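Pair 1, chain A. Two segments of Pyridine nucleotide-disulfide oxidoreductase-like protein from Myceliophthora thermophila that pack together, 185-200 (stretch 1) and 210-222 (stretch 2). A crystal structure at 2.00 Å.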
# COMPACT_ATOMS: atom_id res chain seq x y z
N THR A 185 -2.49 8.70 -19.75
CA THR A 185 -3.66 9.53 -19.91
C THR A 185 -4.86 8.64 -20.08
O THR A 185 -4.79 7.63 -20.77
CB THR A 185 -3.48 10.37 -21.17
OG1 THR A 185 -2.37 11.21 -20.93
CG2 THR A 185 -4.53 11.28 -21.35
N ILE A 186 -5.96 9.04 -19.47
CA ILE A 186 -7.25 8.37 -19.63
C ILE A 186 -8.23 9.50 -19.94
O ILE A 186 -8.42 10.45 -19.16
CB ILE A 186 -7.55 7.67 -18.31
CG1 ILE A 186 -6.41 6.69 -17.97
CG2 ILE A 186 -8.89 7.00 -18.34
CD1 ILE A 186 -6.61 6.04 -16.62
N ARG A 187 -8.84 9.43 -21.12
CA ARG A 187 -9.62 10.53 -21.61
C ARG A 187 -10.96 10.05 -22.11
O ARG A 187 -11.01 9.19 -22.98
CB ARG A 187 -8.83 11.15 -22.77
CG ARG A 187 -9.49 12.37 -23.38
CD ARG A 187 -8.62 13.08 -24.50
NE ARG A 187 -7.32 13.51 -23.93
CZ ARG A 187 -7.10 14.67 -23.31
NH1 ARG A 187 -8.05 15.60 -23.14
NH2 ARG A 187 -5.91 14.89 -22.83
N TRP A 188 -12.04 10.63 -21.60
CA TRP A 188 -13.39 10.30 -22.04
C TRP A 188 -13.68 11.06 -23.35
O TRP A 188 -13.40 12.26 -23.45
CB TRP A 188 -14.40 10.80 -21.03
CG TRP A 188 -15.88 10.58 -21.41
CD1 TRP A 188 -16.78 11.51 -21.69
CD2 TRP A 188 -16.56 9.33 -21.48
NE1 TRP A 188 -18.00 10.94 -21.94
CE2 TRP A 188 -17.89 9.60 -21.84
CE3 TRP A 188 -16.17 8.01 -21.28
CZ2 TRP A 188 -18.83 8.62 -22.00
CZ3 TRP A 188 -17.12 7.00 -21.47
CH2 TRP A 188 -18.40 7.31 -21.79
N ASP A 189 -14.31 10.36 -24.29
CA ASP A 189 -14.71 10.93 -25.55
C ASP A 189 -16.24 11.05 -25.60
O ASP A 189 -16.89 10.02 -25.77
CB ASP A 189 -14.19 9.99 -26.64
CG ASP A 189 -14.37 10.53 -28.04
OD1 ASP A 189 -15.27 11.37 -28.31
OD2 ASP A 189 -13.59 10.05 -28.89
N ASP A 190 -16.78 12.31 -25.45
CA ASP A 190 -18.22 12.60 -25.43
C ASP A 190 -18.88 12.09 -26.69
O ASP A 190 -20.06 11.76 -26.66
CB ASP A 190 -18.56 14.10 -25.21
CG ASP A 190 -18.28 14.62 -23.74
OD1 ASP A 190 -19.02 14.20 -22.78
OD2 ASP A 190 -17.36 15.48 -23.50
N GLU A 191 -18.17 12.01 -27.79
CA GLU A 191 -18.81 11.61 -29.05
C GLU A 191 -19.05 10.13 -29.11
O GLU A 191 -20.16 9.72 -29.09
CB GLU A 191 -18.04 12.08 -30.29
CG GLU A 191 -18.16 13.59 -30.50
CD GLU A 191 -17.95 14.03 -31.95
OE1 GLU A 191 -17.59 13.19 -32.84
OE2 GLU A 191 -18.17 15.24 -32.21
N SER A 192 -18.01 9.34 -29.16
CA SER A 192 -18.17 7.89 -29.15
C SER A 192 -18.51 7.24 -27.76
O SER A 192 -18.74 6.03 -27.71
CB SER A 192 -16.87 7.31 -29.58
OG SER A 192 -15.89 7.72 -28.69
N ARG A 193 -18.52 8.02 -26.68
CA ARG A 193 -18.85 7.49 -25.37
C ARG A 193 -17.92 6.32 -24.97
O ARG A 193 -18.37 5.24 -24.67
CB ARG A 193 -20.27 6.95 -25.38
CG ARG A 193 -21.24 7.96 -25.95
CD ARG A 193 -21.84 8.72 -24.84
NE ARG A 193 -23.22 9.10 -25.02
CZ ARG A 193 -24.23 8.26 -25.22
NH1 ARG A 193 -24.04 6.97 -25.42
NH2 ARG A 193 -25.46 8.73 -25.29
N LEU A 194 -16.62 6.56 -25.08
CA LEU A 194 -15.62 5.58 -24.72
C LEU A 194 -14.50 6.32 -24.04
O LEU A 194 -14.27 7.50 -24.32
CB LEU A 194 -15.07 4.88 -25.95
CG LEU A 194 -15.97 3.85 -26.64
CD1 LEU A 194 -15.47 3.48 -28.04
CD2 LEU A 194 -16.15 2.57 -25.84
N TRP A 195 -13.83 5.62 -23.13
CA TRP A 195 -12.56 6.06 -22.60
C TRP A 195 -11.44 5.66 -23.60
O TRP A 195 -11.50 4.57 -24.17
CB TRP A 195 -12.30 5.34 -21.26
CG TRP A 195 -13.14 5.86 -20.19
CD1 TRP A 195 -14.31 5.29 -19.71
CD2 TRP A 195 -12.95 7.05 -19.48
NE1 TRP A 195 -14.86 6.09 -18.71
CE2 TRP A 195 -14.02 7.16 -18.52
CE3 TRP A 195 -11.94 8.02 -19.49
CZ2 TRP A 195 -14.14 8.24 -17.62
CZ3 TRP A 195 -12.06 9.11 -18.57
CH2 TRP A 195 -13.14 9.19 -17.67
N SER A 196 -10.46 6.55 -23.80
CA SER A 196 -9.22 6.27 -24.50
C SER A 196 -8.05 6.35 -23.51
O SER A 196 -7.91 7.34 -22.78
CB SER A 196 -8.98 7.34 -25.52
OG SER A 196 -9.89 7.21 -26.60
N LEU A 197 -7.23 5.32 -23.52
CA LEU A 197 -6.02 5.32 -22.76
C LEU A 197 -4.82 5.49 -23.68
O LEU A 197 -4.75 4.80 -24.69
CB LEU A 197 -5.90 4.01 -22.03
CG LEU A 197 -6.76 3.79 -20.76
CD1 LEU A 197 -8.22 3.64 -21.10
CD2 LEU A 197 -6.22 2.61 -19.98
N GLU A 198 -3.89 6.38 -23.30
CA GLU A 198 -2.59 6.46 -23.92
C GLU A 198 -1.61 5.70 -23.12
O GLU A 198 -1.38 6.05 -21.96
CB GLU A 198 -2.05 7.86 -23.92
CG GLU A 198 -2.80 8.78 -24.78
CD GLU A 198 -2.34 10.22 -24.63
OE1 GLU A 198 -1.30 10.54 -23.91
OE2 GLU A 198 -3.04 11.04 -25.28
N VAL A 199 -0.96 4.75 -23.78
CA VAL A 199 -0.16 3.72 -23.16
C VAL A 199 1.17 3.61 -23.94
O VAL A 199 1.19 3.63 -25.20
CB VAL A 199 -0.91 2.40 -23.25
CG1 VAL A 199 -0.03 1.34 -22.78
CG2 VAL A 199 -2.24 2.40 -22.47
N THR A 200 2.26 3.43 -23.22
CA THR A 200 3.59 3.12 -23.81
C THR A 200 4.05 1.77 -23.36
O THR A 200 4.22 1.55 -22.15
CB THR A 200 4.64 4.14 -23.33
OG1 THR A 200 4.19 5.41 -23.67
CG2 THR A 200 5.95 3.97 -24.09
N ARG A 210 6.35 0.90 -27.96
CA ARG A 210 5.16 1.02 -28.85
C ARG A 210 4.19 1.99 -28.16
O ARG A 210 3.95 1.86 -26.96
CB ARG A 210 4.53 -0.33 -29.01
CG ARG A 210 5.43 -1.25 -29.82
CD ARG A 210 4.92 -2.65 -29.85
NE ARG A 210 3.79 -2.71 -30.76
CZ ARG A 210 2.53 -3.06 -30.49
NH1 ARG A 210 2.15 -3.44 -29.29
NH2 ARG A 210 1.63 -3.05 -31.51
N GLU A 211 3.75 3.01 -28.85
CA GLU A 211 2.76 3.89 -28.37
C GLU A 211 1.43 3.28 -28.79
O GLU A 211 1.26 2.92 -29.98
CB GLU A 211 2.93 5.24 -28.97
CG GLU A 211 4.22 5.87 -28.47
CD GLU A 211 4.20 6.25 -27.01
OE1 GLU A 211 3.24 6.82 -26.51
OE2 GLU A 211 5.18 5.99 -26.35
N LEU A 212 0.53 3.12 -27.80
CA LEU A 212 -0.79 2.53 -28.01
C LEU A 212 -1.90 3.43 -27.50
O LEU A 212 -1.71 4.10 -26.45
CB LEU A 212 -0.92 1.13 -27.42
CG LEU A 212 0.13 0.13 -27.85
CD1 LEU A 212 0.17 -0.96 -26.78
CD2 LEU A 212 -0.20 -0.52 -29.17
N LYS A 213 -2.99 3.47 -28.30
CA LYS A 213 -4.24 4.05 -27.91
C LYS A 213 -5.27 2.94 -27.78
O LYS A 213 -5.54 2.22 -28.74
CB LYS A 213 -4.70 5.06 -28.89
CG LYS A 213 -6.00 5.76 -28.47
CD LYS A 213 -6.34 6.94 -29.36
CE LYS A 213 -7.80 7.17 -29.38
NZ LYS A 213 -8.07 8.47 -29.98
N LEU A 214 -5.84 2.79 -26.57
CA LEU A 214 -6.74 1.68 -26.30
C LEU A 214 -8.01 2.25 -25.82
O LEU A 214 -7.97 3.21 -25.08
CB LEU A 214 -6.17 0.76 -25.28
CG LEU A 214 -4.80 0.24 -25.53
CD1 LEU A 214 -4.20 -0.51 -24.36
CD2 LEU A 214 -4.80 -0.69 -26.74
N GLN A 215 -9.13 1.68 -26.26
CA GLN A 215 -10.41 2.16 -25.84
C GLN A 215 -11.24 1.18 -25.05
O GLN A 215 -11.11 -0.01 -25.21
CB GLN A 215 -11.21 2.67 -27.01
CG GLN A 215 -10.56 3.90 -27.67
CD GLN A 215 -11.43 4.46 -28.77
OE1 GLN A 215 -11.70 3.81 -29.78
NE2 GLN A 215 -11.91 5.66 -28.55
N ALA A 216 -12.08 1.69 -24.17
CA ALA A 216 -12.95 0.83 -23.36
C ALA A 216 -14.23 1.51 -22.98
O ALA A 216 -14.23 2.71 -22.80
CB ALA A 216 -12.22 0.39 -22.09
N ARG A 217 -15.25 0.73 -22.65
CA ARG A 217 -16.53 1.32 -22.13
C ARG A 217 -16.36 1.73 -20.68
O ARG A 217 -16.85 2.72 -20.28
CB ARG A 217 -17.65 0.25 -22.22
CG ARG A 217 -17.95 -0.12 -23.68
CD ARG A 217 -19.06 -1.16 -23.63
NE ARG A 217 -19.48 -1.59 -24.90
CZ ARG A 217 -20.37 -2.52 -25.14
NH1 ARG A 217 -21.04 -3.09 -24.16
NH2 ARG A 217 -20.65 -2.79 -26.40
N TYR A 218 -15.64 0.92 -19.91
CA TYR A 218 -15.36 1.15 -18.53
C TYR A 218 -13.87 1.09 -18.24
O TYR A 218 -13.15 0.17 -18.81
CB TYR A 218 -16.00 0.02 -17.76
CG TYR A 218 -17.48 0.01 -17.60
CD1 TYR A 218 -18.13 0.72 -16.57
CD2 TYR A 218 -18.29 -0.79 -18.42
CE1 TYR A 218 -19.50 0.63 -16.35
CE2 TYR A 218 -19.65 -0.85 -18.21
CZ TYR A 218 -20.24 -0.18 -17.19
OH TYR A 218 -21.62 -0.33 -17.10
N VAL A 219 -13.42 1.95 -17.33
CA VAL A 219 -12.05 1.84 -16.83
C VAL A 219 -12.11 1.63 -15.33
O VAL A 219 -12.69 2.37 -14.64
CB VAL A 219 -11.21 3.08 -17.15
CG1 VAL A 219 -9.83 3.07 -16.44
CG2 VAL A 219 -11.06 3.25 -18.65
N LEU A 220 -11.47 0.58 -14.86
CA LEU A 220 -11.41 0.23 -13.44
C LEU A 220 -9.93 0.39 -12.96
O LEU A 220 -9.05 -0.36 -13.39
CB LEU A 220 -11.82 -1.21 -13.35
CG LEU A 220 -13.27 -1.62 -13.50
CD1 LEU A 220 -14.28 -0.64 -13.87
CD2 LEU A 220 -13.51 -3.05 -13.80
N LEU A 221 -9.67 1.30 -12.05
CA LEU A 221 -8.29 1.48 -11.57
C LEU A 221 -8.04 0.60 -10.35
O LEU A 221 -8.74 0.71 -9.35
CB LEU A 221 -8.02 2.91 -11.22
CG LEU A 221 -8.28 3.92 -12.30
CD1 LEU A 221 -7.97 5.26 -11.69
CD2 LEU A 221 -7.60 3.78 -13.65
N ALA A 222 -7.05 -0.27 -10.43
CA ALA A 222 -6.51 -0.98 -9.24
C ALA A 222 -4.98 -0.72 -9.26
O ALA A 222 -4.13 -1.60 -9.32
CB ALA A 222 -6.85 -2.46 -9.34
O HOH W 1 0.45 6.19 -26.29

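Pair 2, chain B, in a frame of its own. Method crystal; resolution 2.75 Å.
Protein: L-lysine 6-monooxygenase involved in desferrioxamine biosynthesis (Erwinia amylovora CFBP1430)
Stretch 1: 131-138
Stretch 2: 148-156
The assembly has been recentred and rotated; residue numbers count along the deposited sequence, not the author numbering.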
# COMPACT_ATOMS: atom_id res chain seq x y z
N ASN B 131 -58.84 7.45 18.97
CA ASN B 131 -59.30 7.40 20.36
C ASN B 131 -58.17 7.12 21.35
O ASN B 131 -58.07 7.81 22.37
CB ASN B 131 -60.46 6.39 20.51
CG ASN B 131 -61.76 6.89 19.85
OD1 ASN B 131 -62.78 6.19 19.87
ND2 ASN B 131 -61.74 8.10 19.28
N LEU B 132 -57.30 6.15 21.06
CA LEU B 132 -56.10 5.89 21.88
C LEU B 132 -54.94 6.86 21.59
O LEU B 132 -53.98 6.91 22.36
CB LEU B 132 -55.60 4.45 21.70
CG LEU B 132 -56.33 3.32 22.42
CD1 LEU B 132 -55.84 1.97 21.90
CD2 LEU B 132 -56.16 3.38 23.93
N GLN B 133 -55.02 7.61 20.49
CA GLN B 133 -53.97 8.56 20.08
C GLN B 133 -52.59 7.92 19.81
O GLN B 133 -51.55 8.52 20.08
CB GLN B 133 -53.87 9.74 21.07
CG GLN B 133 -55.02 10.73 20.97
CD GLN B 133 -54.82 11.71 19.84
OE1 GLN B 133 -54.05 12.67 19.96
NE2 GLN B 133 -55.51 11.49 18.71
N CYS B 134 -52.59 6.71 19.24
CA CYS B 134 -51.36 5.98 18.95
C CYS B 134 -51.51 5.08 17.71
O CYS B 134 -52.58 5.04 17.09
CB CYS B 134 -50.96 5.15 20.17
SG CYS B 134 -51.88 3.61 20.34
N TYR B 135 -50.43 4.39 17.34
CA TYR B 135 -50.41 3.53 16.15
C TYR B 135 -50.69 2.07 16.51
O TYR B 135 -50.23 1.55 17.54
CB TYR B 135 -49.09 3.68 15.38
CG TYR B 135 -48.99 5.02 14.67
CD1 TYR B 135 -49.58 5.22 13.42
CD2 TYR B 135 -48.34 6.10 15.26
CE1 TYR B 135 -49.52 6.45 12.77
CE2 TYR B 135 -48.28 7.34 14.63
CZ TYR B 135 -48.87 7.51 13.38
OH TYR B 135 -48.79 8.74 12.76
N ARG B 136 -51.46 1.41 15.65
CA ARG B 136 -51.88 0.02 15.85
C ARG B 136 -51.29 -0.78 14.71
O ARG B 136 -51.63 -0.54 13.57
CB ARG B 136 -53.42 -0.03 15.81
CG ARG B 136 -54.04 -1.40 15.87
CD ARG B 136 -55.57 -1.31 15.87
NE ARG B 136 -56.07 -0.49 16.98
CZ ARG B 136 -56.14 -0.88 18.25
NH1 ARG B 136 -55.77 -2.12 18.63
NH2 ARG B 136 -56.60 -0.02 19.17
N VAL B 137 -50.43 -1.74 15.04
CA VAL B 137 -49.67 -2.53 14.05
C VAL B 137 -50.17 -3.97 14.07
O VAL B 137 -49.95 -4.66 15.06
CB VAL B 137 -48.16 -2.52 14.40
CG1 VAL B 137 -47.36 -3.44 13.49
CG2 VAL B 137 -47.62 -1.11 14.37
N ARG B 138 -50.81 -4.42 12.99
CA ARG B 138 -51.35 -5.78 12.92
C ARG B 138 -50.33 -6.72 12.27
O ARG B 138 -49.98 -6.56 11.09
CB ARG B 138 -52.69 -5.80 12.17
CG ARG B 138 -53.62 -6.94 12.60
CD ARG B 138 -54.97 -6.90 11.88
NE ARG B 138 -54.79 -7.04 10.42
CZ ARG B 138 -55.36 -6.28 9.46
NH1 ARG B 138 -56.21 -5.30 9.75
NH2 ARG B 138 -55.06 -6.53 8.18
N GLN B 148 -51.72 -10.91 15.82
CA GLN B 148 -51.46 -10.11 17.04
C GLN B 148 -51.47 -8.64 16.65
O GLN B 148 -51.18 -8.29 15.51
CB GLN B 148 -50.11 -10.46 17.69
CG GLN B 148 -49.43 -11.71 17.17
CD GLN B 148 -48.13 -12.02 17.88
OE1 GLN B 148 -47.96 -11.72 19.08
NE2 GLN B 148 -47.18 -12.63 17.14
N GLU B 149 -51.85 -7.79 17.61
CA GLU B 149 -51.83 -6.34 17.44
C GLU B 149 -50.88 -5.73 18.45
O GLU B 149 -50.87 -6.11 19.61
CB GLU B 149 -53.23 -5.73 17.54
CG GLU B 149 -54.01 -5.88 16.24
CD GLU B 149 -55.41 -5.28 16.25
OE1 GLU B 149 -55.83 -4.68 17.29
OE2 GLU B 149 -56.06 -5.40 15.17
N TRP B 150 -50.05 -4.82 17.96
CA TRP B 150 -49.06 -4.15 18.78
C TRP B 150 -49.44 -2.69 18.79
O TRP B 150 -49.78 -2.12 17.75
CB TRP B 150 -47.68 -4.34 18.16
CG TRP B 150 -47.33 -5.76 17.88
CD1 TRP B 150 -47.74 -6.53 16.84
CD2 TRP B 150 -46.46 -6.59 18.66
NE1 TRP B 150 -47.19 -7.78 16.92
CE2 TRP B 150 -46.40 -7.85 18.03
CE3 TRP B 150 -45.73 -6.39 19.83
CZ2 TRP B 150 -45.64 -8.90 18.53
CZ3 TRP B 150 -44.97 -7.42 20.33
CH2 TRP B 150 -44.93 -8.67 19.68
N LEU B 151 -49.41 -2.09 19.97
CA LEU B 151 -49.72 -0.68 20.13
C LEU B 151 -48.43 0.08 20.35
O LEU B 151 -47.50 -0.45 20.97
CB LEU B 151 -50.66 -0.50 21.31
CG LEU B 151 -52.04 -1.09 21.04
CD1 LEU B 151 -52.83 -1.37 22.32
CD2 LEU B 151 -52.81 -0.18 20.10
N ALA B 152 -48.37 1.30 19.83
CA ALA B 152 -47.15 2.11 19.94
C ALA B 152 -47.35 3.58 19.60
O ALA B 152 -48.10 3.93 18.67
CB ALA B 152 -46.06 1.54 19.04
N HIS B 153 -46.64 4.42 20.33
CA HIS B 153 -46.68 5.87 20.12
C HIS B 153 -45.93 6.27 18.86
O HIS B 153 -46.34 7.21 18.16
CB HIS B 153 -46.11 6.60 21.33
CG HIS B 153 -46.97 6.49 22.55
ND1 HIS B 153 -48.11 7.26 22.72
CD2 HIS B 153 -46.87 5.71 23.66
CE1 HIS B 153 -48.67 6.96 23.88
NE2 HIS B 153 -47.94 6.02 24.47
N ARG B 154 -44.84 5.56 18.59
CA ARG B 154 -43.96 5.84 17.48
C ARG B 154 -43.58 4.58 16.70
O ARG B 154 -43.40 3.50 17.27
CB ARG B 154 -42.70 6.50 18.01
CG ARG B 154 -42.91 7.86 18.65
CD ARG B 154 -41.69 8.30 19.40
NE ARG B 154 -41.82 7.85 20.78
CZ ARG B 154 -42.24 8.59 21.80
NH1 ARG B 154 -42.56 9.87 21.63
NH2 ARG B 154 -42.32 8.03 23.01
N LEU B 155 -43.43 4.73 15.39
CA LEU B 155 -42.92 3.67 14.52
C LEU B 155 -41.60 4.08 13.88
O LEU B 155 -41.39 5.25 13.58
CB LEU B 155 -43.93 3.41 13.40
CG LEU B 155 -45.34 3.05 13.83
CD1 LEU B 155 -46.25 3.06 12.61
CD2 LEU B 155 -45.33 1.70 14.51
N VAL B 156 -40.73 3.11 13.65
CA VAL B 156 -39.51 3.36 12.87
C VAL B 156 -39.42 2.24 11.83
O VAL B 156 -39.23 1.07 12.16
CB VAL B 156 -38.25 3.57 13.77
CG1 VAL B 156 -38.42 2.95 15.14
CG2 VAL B 156 -36.97 3.05 13.12

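Both pairs are built on one scaffold: two antiparallel strands, their directions 156° apart in each case, followed by a corner after which the second stretch sets off in a new strand. Fourteen central residues superpose at 0.4 Å. The ladder is the constant part. In pair 1, Trp A195 N donates to Ala A216 O (3.0 Å) and Ala A216 N to Trp A195 O (2.9 Å); in pair 2, Tyr B135 N donates to Ala B152 O (2.7 Å) and Ala B152 N to Tyr B135 O (3.0 Å). Two residues along, Leu A197 with Leu A214 and Val B137 with Trp B150 repeat the pattern. None of these bonds depends on side-chain identity, so the register can survive a change of sequence.

The inward face carries the first rule: an aromatic residue opposite alanine. Trp A195 matches Tyr B135, and Ala A216 matches Ala B152. Each ring presents its edge to backbone oxygens at the corner, with Trp A195 CD1 3.7 Å from Arg A217 O and Tyr B135 CD2 3.7 Å from His B153 O.

The second rule is a branched aliphatic residue just past the corner, pointing back toward the first stretch. Val A219 reaches Trp A195 and Leu A197 through one methyl, CG2, which lies 3.6 Å from Trp A195 CB and 3.8 Å from Leu A197 CD1. Leu B155 divides the task: its CD1 lies 3.9 Å from Tyr B135 CG, and its CD2 3.6 Å from Val B137 CG2. Longer leucine thus meets shorter valine in pair 2, while pair 1 reverses the sizes. Leu A214 and Trp B150 share a further place on this face, opposite Leu A197 and Val B137 respectively; Trp B150 CB lies 4.2 Å from Val B137 CB. Buried Leu A212 matches partly exposed Gln B148.

The other face tolerates a change of chemistry. Ser A196 opposite Gln A215 forms a short polar link, Gln A215 NE2 donating to Ser A196 OG at 3.2 Å. At the matched positions, Arg B136 lies opposite Leu B151, whose CD2 sits over one face of the guanidinium, 3.8 Å from Arg B136 NH1. That arginine also reaches diagonally into a salt bridge, Arg B136 NH1 to Glu B149 OE1 at 2.9 Å; Lys A213, which matches Glu B149, brings its CE within 3.5 Å of Ser A196 OG.

Near the corner, Leu A194 CD2 packs 3.6 Å from Ala A216 O, and the smaller Cys B134 places CB 3.5 Å from Ala B152 O.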